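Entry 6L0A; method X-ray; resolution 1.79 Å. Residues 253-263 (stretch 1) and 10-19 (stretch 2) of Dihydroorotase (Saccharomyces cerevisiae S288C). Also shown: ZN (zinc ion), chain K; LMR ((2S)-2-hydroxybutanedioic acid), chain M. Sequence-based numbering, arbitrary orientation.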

ATOM      1  N   PHE C 253     -16.286  -0.028  22.294  1.00 21.29           N
ATOM      2  CA  PHE C 253     -14.990   0.242  21.673  1.00 18.58           C
ATOM      3  C   PHE C 253     -13.963   0.401  22.784  1.00 19.50           C
ATOM      4  O   PHE C 253     -14.193   1.157  23.732  1.00 20.54           O
ATOM      5  CB  PHE C 253     -15.017   1.514  20.801  1.00 17.08           C
ATOM      6  CG  PHE C 253     -16.009   1.471  19.668  1.00 17.47           C
ATOM      7  CD1 PHE C 253     -15.864   0.564  18.634  1.00 19.16           C
ATOM      8  CD2 PHE C 253     -17.077   2.360  19.628  1.00 21.10           C
ATOM      9  CE1 PHE C 253     -16.778   0.522  17.593  1.00 18.47           C
ATOM     10  CE2 PHE C 253     -17.986   2.328  18.581  1.00 21.32           C
ATOM     11  CZ  PHE C 253     -17.836   1.410  17.566  1.00 21.04           C
ATOM     12  N   PHE C 254     -12.844  -0.317  22.691  1.00 16.28           N
ATOM     13  CA  PHE C 254     -11.769  -0.099  23.648  1.00 16.18           C
ATOM     14  C   PHE C 254     -10.438  -0.458  23.006  1.00 14.33           C
ATOM     15  O   PHE C 254     -10.380  -0.932  21.870  1.00 12.84           O
ATOM     16  CB  PHE C 254     -12.003  -0.861  24.973  1.00 18.80           C
ATOM     17  CG  PHE C 254     -12.345  -2.323  24.821  1.00 16.08           C
ATOM     18  CD1 PHE C 254     -13.664  -2.746  24.837  1.00 16.45           C
ATOM     19  CD2 PHE C 254     -11.340  -3.282  24.729  1.00 16.28           C
ATOM     20  CE1 PHE C 254     -13.985  -4.098  24.737  1.00 17.09           C
ATOM     21  CE2 PHE C 254     -11.655  -4.632  24.628  1.00 16.56           C
ATOM     22  CZ  PHE C 254     -12.980  -5.037  24.632  1.00 18.62           C
ATOM     23  N   PHE C 255      -9.363  -0.200  23.749  1.00 13.53           N
ATOM     24  CA  PHE C 255      -8.009  -0.208  23.209  1.00 14.95           C
ATOM     25  C   PHE C 255      -7.466  -1.621  23.082  1.00 16.66           C
ATOM     26  O   PHE C 255      -7.447  -2.380  24.057  1.00 15.16           O
ATOM     27  CB  PHE C 255      -7.087   0.602  24.118  1.00 12.05           C
ATOM     28  CG  PHE C 255      -5.649   0.638  23.682  1.00 14.39           C
ATOM     29  CD1 PHE C 255      -5.306   1.010  22.393  1.00 14.55           C
ATOM     30  CD2 PHE C 255      -4.633   0.336  24.588  1.00 13.33           C
ATOM     31  CE1 PHE C 255      -3.974   1.068  22.013  1.00 12.40           C
ATOM     32  CE2 PHE C 255      -3.301   0.400  24.216  1.00 15.75           C
ATOM     33  CZ  PHE C 255      -2.972   0.773  22.921  1.00 14.47           C
ATOM     34  N   GLY C 256      -6.997  -1.961  21.883  1.00 11.93           N
ATOM     35  CA  GLY C 256      -6.150  -3.128  21.695  1.00 12.51           C
ATOM     36  C   GLY C 256      -5.071  -2.722  20.717  1.00 12.78           C
ATOM     37  O   GLY C 256      -5.390  -2.378  19.577  1.00 13.48           O
ATOM     38  N   SER C 257      -3.811  -2.711  21.139  1.00 11.05           N
ATOM     39  CA  SER C 257      -2.787  -2.074  20.315  1.00 14.52           C
ATOM     40  C   SER C 257      -2.508  -2.857  19.042  1.00 13.97           C
ATOM     41  O   SER C 257      -2.152  -2.268  18.012  1.00 11.71           O
ATOM     42  CB  SER C 257      -1.489  -1.920  21.107  1.00 12.38           C
ATOM     43  OG  SER C 257      -0.914  -3.179  21.403  1.00 14.23           O
ATOM     44  N   ASP C 258      -2.635  -4.177  19.100  1.00 11.42           N
ATOM     45  CA  ASP C 258      -2.039  -5.053  18.095  1.00 11.70           C
ATOM     46  C   ASP C 258      -0.583  -4.673  17.860  1.00 14.21           C
ATOM     47  O   ASP C 258      -0.094  -4.675  16.729  1.00 12.28           O
ATOM     48  CB  ASP C 258      -2.824  -5.029  16.778  1.00 14.73           C
ATOM     49  CG  ASP C 258      -2.453  -6.189  15.873  1.00 18.77           C
ATOM     50  OD1 ASP C 258      -1.877  -7.160  16.399  1.00 15.19           O
ATOM     51  OD2 ASP C 258      -2.684  -6.121  14.640  1.00 18.98           O
ATOM     52  N   SER C 259       0.118  -4.305  18.934  1.00 11.23           N
ATOM     53  CA  SER C 259       1.553  -4.081  18.791  1.00 13.97           C
ATOM     54  C   SER C 259       2.214  -5.377  18.332  1.00 15.43           C
ATOM     55  O   SER C 259       2.053  -6.425  18.967  1.00 13.08           O
ATOM     56  CB  SER C 259       2.158  -3.586  20.103  1.00 14.15           C
ATOM     57  OG  SER C 259       3.563  -3.462  19.970  1.00 17.15           O
ATOM     58  N   ALA C 260       2.941  -5.303  17.215  1.00 11.79           N
ATOM     59  CA  ALA C 260       3.437  -6.475  16.499  1.00 14.36           C
ATOM     60  C   ALA C 260       4.916  -6.270  16.217  1.00 17.35           C
ATOM     61  O   ALA C 260       5.284  -5.685  15.190  1.00 18.23           O
ATOM     62  CB  ALA C 260       2.665  -6.696  15.201  1.00 15.83           C
ATOM     63  N   PRO C 261       5.794  -6.747  17.101  1.00 16.01           N
ATOM     64  CA  PRO C 261       7.236  -6.501  16.926  1.00 17.76           C
ATOM     65  C   PRO C 261       7.815  -7.311  15.772  1.00 16.68           C
ATOM     66  O   PRO C 261       7.619  -8.525  15.682  1.00 17.07           O
ATOM     67  CB  PRO C 261       7.839  -6.935  18.271  1.00 18.91           C
ATOM     68  CG  PRO C 261       6.672  -7.156  19.200  1.00 19.14           C
ATOM     69  CD  PRO C 261       5.491  -7.467  18.349  1.00 19.27           C
ATOM     70  N   HIS C 262       8.555  -6.627  14.898  1.00 17.73           N
ATOM     71  CA  HIS C 262       9.345  -7.284  13.874  1.00 18.57           C
ATOM     72  C   HIS C 262      10.747  -6.691  13.852  1.00 15.26           C
ATOM     73  O   HIS C 262      10.907  -5.470  13.972  1.00 20.42           O
ATOM     74  CB  HIS C 262       8.711  -7.119  12.485  1.00 17.83           C
ATOM     75  CG  HIS C 262       7.414  -7.838  12.335  1.00 14.59           C
ATOM     76  ND1 HIS C 262       7.338  -9.202  12.181  1.00 14.28           N
ATOM     77  CD2 HIS C 262       6.140  -7.383  12.327  1.00 16.61           C
ATOM     78  CE1 HIS C 262       6.070  -9.563  12.080  1.00 14.04           C
ATOM     79  NE2 HIS C 262       5.324  -8.477  12.179  1.00 12.56           N
ATOM     80  N   PRO C 263      11.772  -7.525  13.712  1.00 18.78           N
ATOM     81  CA  PRO C 263      13.114  -6.986  13.490  1.00 22.40           C
ATOM     82  C   PRO C 263      13.138  -6.224  12.177  1.00 20.10           C
ATOM     83  O   PRO C 263      12.445  -6.575  11.220  1.00 21.45           O
ATOM     84  CB  PRO C 263      13.998  -8.232  13.445  1.00 21.31           C
ATOM     85  CG  PRO C 263      13.086  -9.331  13.030  1.00 25.94           C
ATOM     86  CD  PRO C 263      11.718  -8.982  13.549  1.00 17.01           C
TER
HETATM   87 ZN    ZN K 401      -2.695  -9.044  16.410  1.00 50.54          ZN
HETATM   88  C1  LMR M 403      -1.793  -9.069  12.850  1.00 29.84           C
HETATM   89  O1A LMR M 403      -2.419  -8.755  13.897  1.00 25.15           O
HETATM   90  O1B LMR M 403      -2.461  -9.149  11.799  1.00 19.55           O
HETATM   91  C2  LMR M 403      -0.274  -9.363  12.826  1.00 23.39           C
HETATM   92  O2  LMR M 403       0.509  -8.493  12.032  1.00 22.49           O
HETATM   93  C3  LMR M 403       0.319  -9.134  14.176  1.00 30.64           C
HETATM   94  C4  LMR M 403       1.549 -10.005  14.071  1.00 17.56           C
HETATM   95  O4A LMR M 403       2.522  -9.729  13.288  1.00 14.00           O
HETATM   96  O4B LMR M 403       1.501 -11.007  14.797  1.00 17.06           O
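Stretch 2 (10-19) TCDMHVHVRE

Stretch 2 runs in nearly the same direction as stretch 1, their end-to-end lines 21° apart. It is extended at Cys11-Asp12 and again at His14-Val15, turning a corner at Met13, whose N donates to Phe255 O (3.2 Å). At the corner Met13 CG packs 3.9 Å from Phe254 CE2, while CA of Gly256 lies 3.8 Å from His14 CB; a CB on Gly256 would clash there.

Asp12, with chi1 t and chi2 near 0°, brings its carboxylate to the loop. Asp12 OD1 accepts from Ser257 N (2.6 Å) and Asp12 OD2 from Ser257 OG (2.5 Å), the p rotamer of Ser257 placing its hydroxyl for this bond. Asp12 OD1 also accepts from His14 N at 3.2 Å, so one short acidic side chain ties the corner to the loop.

His14 (t) and His16 (m) both point toward stretch 1, and Val15 between them points away, as alternation in an extended chain requires. His14 NE2 and His16 NE2 bind zinc at 2.1 and 2.2 Å respectively, joined by Asp258 OD1 at 2.0 Å. The t rotamer of Asp258 carries its carboxylate to the metal; its CB, placed by the backbone, lies over the face of the His14 ring, 4.1 Å from the centroid.

Farther along, His16 N donates to Ser259 O (3.2 Å). Arg18 folds its long side chain so that NE and NH2 share Pro261 O (2.9 and 3.1 Å), while NH1 and NH2 grip the ligand carboxylate through O4B (2.7 Å) and O4A (2.9 Å).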

ATOM      1  N   THR C  10      -4.759   0.206  33.480  1.00 18.79           N
ATOM      2  CA  THR C  10      -4.901   0.267  32.032  1.00 17.54           C
ATOM      3  C   THR C  10      -4.817  -1.130  31.421  1.00 16.46           C
ATOM      4  O   THR C  10      -4.084  -1.995  31.909  1.00 14.96           O
ATOM      5  CB  THR C  10      -3.795   1.136  31.447  1.00 15.88           C
ATOM      6  OG1 THR C  10      -2.548   0.730  32.016  1.00 14.67           O
ATOM      7  CG2 THR C  10      -4.030   2.606  31.774  1.00 19.54           C
ATOM      8  N   CYS C  11      -5.536  -1.335  30.313  1.00 15.21           N
ATOM      9  CA  CYS C  11      -5.466  -2.615  29.619  1.00 12.57           C
ATOM     10  C   CYS C  11      -5.239  -2.412  28.123  1.00 12.38           C
ATOM     11  O   CYS C  11      -5.818  -1.518  27.498  1.00 16.04           O
ATOM     12  CB  CYS C  11      -6.722  -3.456  29.821  1.00 16.96           C
ATOM     13  SG  CYS C  11      -8.277  -2.627  29.586  1.00 27.84           S
ATOM     14  N   ASP C  12      -4.400  -3.273  27.566  1.00 12.67           N
ATOM     15  CA  ASP C  12      -4.204  -3.398  26.122  1.00 11.95           C
ATOM     16  C   ASP C  12      -4.674  -4.803  25.769  1.00 10.75           C
ATOM     17  O   ASP C  12      -4.013  -5.796  26.096  1.00 11.84           O
ATOM     18  CB  ASP C  12      -2.741  -3.160  25.751  1.00 12.59           C
ATOM     19  CG  ASP C  12      -2.461  -3.400  24.282  1.00 13.84           C
ATOM     20  OD1 ASP C  12      -3.396  -3.761  23.531  1.00 15.48           O
ATOM     21  OD2 ASP C  12      -1.293  -3.226  23.890  1.00 17.71           O
ATOM     22  N   MET C  13      -5.830  -4.894  25.131  1.00 11.32           N
ATOM     23  CA  MET C  13      -6.439  -6.198  24.924  1.00 11.40           C
ATOM     24  C   MET C  13      -6.024  -6.849  23.603  1.00 11.74           C
ATOM     25  O   MET C  13      -6.767  -7.687  23.068  1.00 13.42           O
ATOM     26  CB  MET C  13      -7.956  -6.073  25.045  1.00 11.62           C
ATOM     27  CG  MET C  13      -8.402  -5.732  26.498  1.00 15.12           C
ATOM     28  SD  MET C  13      -7.533  -6.677  27.787  1.00 15.05           S
ATOM     29  CE  MET C  13      -8.666  -6.430  29.172  1.00 17.84           C
ATOM     30  N   HIS C  14      -4.828  -6.541  23.090  1.00 13.68           N
ATOM     31  CA  HIS C  14      -4.358  -7.180  21.853  1.00 10.78           C
ATOM     32  C   HIS C  14      -2.843  -6.968  21.730  1.00 11.37           C
ATOM     33  O   HIS C  14      -2.402  -6.002  21.113  1.00 14.86           O
ATOM     34  CB  HIS C  14      -5.092  -6.613  20.650  1.00 11.61           C
ATOM     35  CG  HIS C  14      -4.980  -7.460  19.420  1.00 12.80           C
ATOM     36  ND1 HIS C  14      -6.065  -7.774  18.632  1.00 17.84           N
ATOM     37  CD2 HIS C  14      -3.911  -8.067  18.847  1.00 15.08           C
ATOM     38  CE1 HIS C  14      -5.670  -8.531  17.622  1.00 15.95           C
ATOM     39  NE2 HIS C  14      -4.367  -8.720  17.726  1.00 15.79           N
ATOM     40  N   VAL C  15      -2.063  -7.899  22.290  1.00 10.37           N
ATOM     41  CA  VAL C  15      -0.612  -7.739  22.430  1.00 11.74           C
ATOM     42  C   VAL C  15       0.102  -8.930  21.806  1.00 10.76           C
ATOM     43  O   VAL C  15      -0.280 -10.081  22.044  1.00 12.17           O
ATOM     44  CB  VAL C  15      -0.198  -7.592  23.912  1.00 11.50           C
ATOM     45  CG1 VAL C  15       1.315  -7.665  24.063  1.00 14.64           C
ATOM     46  CG2 VAL C  15      -0.709  -6.273  24.478  1.00 11.50           C
ATOM     47  N   HIS C  16       1.156  -8.657  21.028  1.00 11.95           N
ATOM     48  CA  HIS C  16       2.099  -9.674  20.571  1.00 10.32           C
ATOM     49  C   HIS C  16       3.439  -9.467  21.266  1.00 13.11           C
ATOM     50  O   HIS C  16       4.030  -8.385  21.161  1.00 14.12           O
ATOM     51  CB  HIS C  16       2.295  -9.602  19.047  1.00 13.87           C
ATOM     52  CG  HIS C  16       1.057  -9.902  18.256  1.00 12.68           C
ATOM     53  ND1 HIS C  16       0.703 -11.181  17.880  1.00 14.31           N
ATOM     54  CD2 HIS C  16       0.089  -9.085  17.775  1.00 14.73           C
ATOM     55  CE1 HIS C  16      -0.436 -11.137  17.206  1.00 12.82           C
ATOM     56  NE2 HIS C  16      -0.830  -9.876  17.128  1.00 15.42           N
ATOM     57  N   VAL C  17       3.940 -10.501  21.950  1.00 15.36           N
ATOM     58  CA  VAL C  17       5.270 -10.441  22.552  1.00 19.12           C
ATOM     59  C   VAL C  17       6.209 -11.512  22.023  1.00 17.56           C
ATOM     60  O   VAL C  17       7.356 -11.586  22.477  1.00 18.32           O
ATOM     61  CB  VAL C  17       5.223 -10.504  24.096  1.00 15.03           C
ATOM     62  CG1 VAL C  17       4.569  -9.247  24.679  1.00 13.31           C
ATOM     63  CG2 VAL C  17       4.523 -11.772  24.557  1.00 16.19           C
ATOM     64  N   ARG C  18       5.770 -12.343  21.079  1.00 16.64           N
ATOM     65  CA  ARG C  18       6.663 -13.278  20.370  1.00 17.17           C
ATOM     66  C   ARG C  18       7.295 -14.251  21.380  1.00 20.08           C
ATOM     67  O   ARG C  18       6.682 -14.600  22.400  1.00 16.84           O
ATOM     68  CB  ARG C  18       7.687 -12.508  19.532  1.00 16.90           C
ATOM     69  CG  ARG C  18       7.139 -11.329  18.734  1.00 18.99           C
ATOM     70  CD  ARG C  18       6.161 -11.783  17.668  1.00 17.53           C
ATOM     71  NE  ARG C  18       5.922 -10.701  16.713  1.00 18.30           N
ATOM     72  CZ  ARG C  18       4.859 -10.625  15.920  1.00 17.90           C
ATOM     73  NH1 ARG C  18       3.922 -11.573  15.954  1.00 14.27           N
ATOM     74  NH2 ARG C  18       4.734  -9.590  15.096  1.00 14.95           N
ATOM     75  N   GLU C  19       8.520 -14.708  21.087  1.00 20.59           N
ATOM     76  CA  GLU C  19       9.238 -15.667  21.924  1.00 19.85           C
ATOM     77  C   GLU C  19      10.718 -15.284  21.964  1.00 22.44           C
ATOM     78  O   GLU C  19      11.143 -14.298  21.353  1.00 19.82           O
ATOM     79  CB  GLU C  19       9.043 -17.098  21.410  1.00 23.52           C
ATOM     80  CG  GLU C  19       7.650 -17.677  21.668  1.00 26.45           C
ATOM     81  CD  GLU C  19       7.592 -19.189  21.495  1.00 35.63           C
ATOM     82  OE1 GLU C  19       7.369 -19.661  20.352  1.00 32.42           O
ATOM     83  OE2 GLU C  19       7.769 -19.909  22.505  1.00 33.89           O
TER
HETATM   84  O   HOH W   1      -8.486  -1.727  26.573  1.00 20.13           O
HETATM   85  O   HOH W   2       4.319  -5.568  21.450  1.00 15.95           O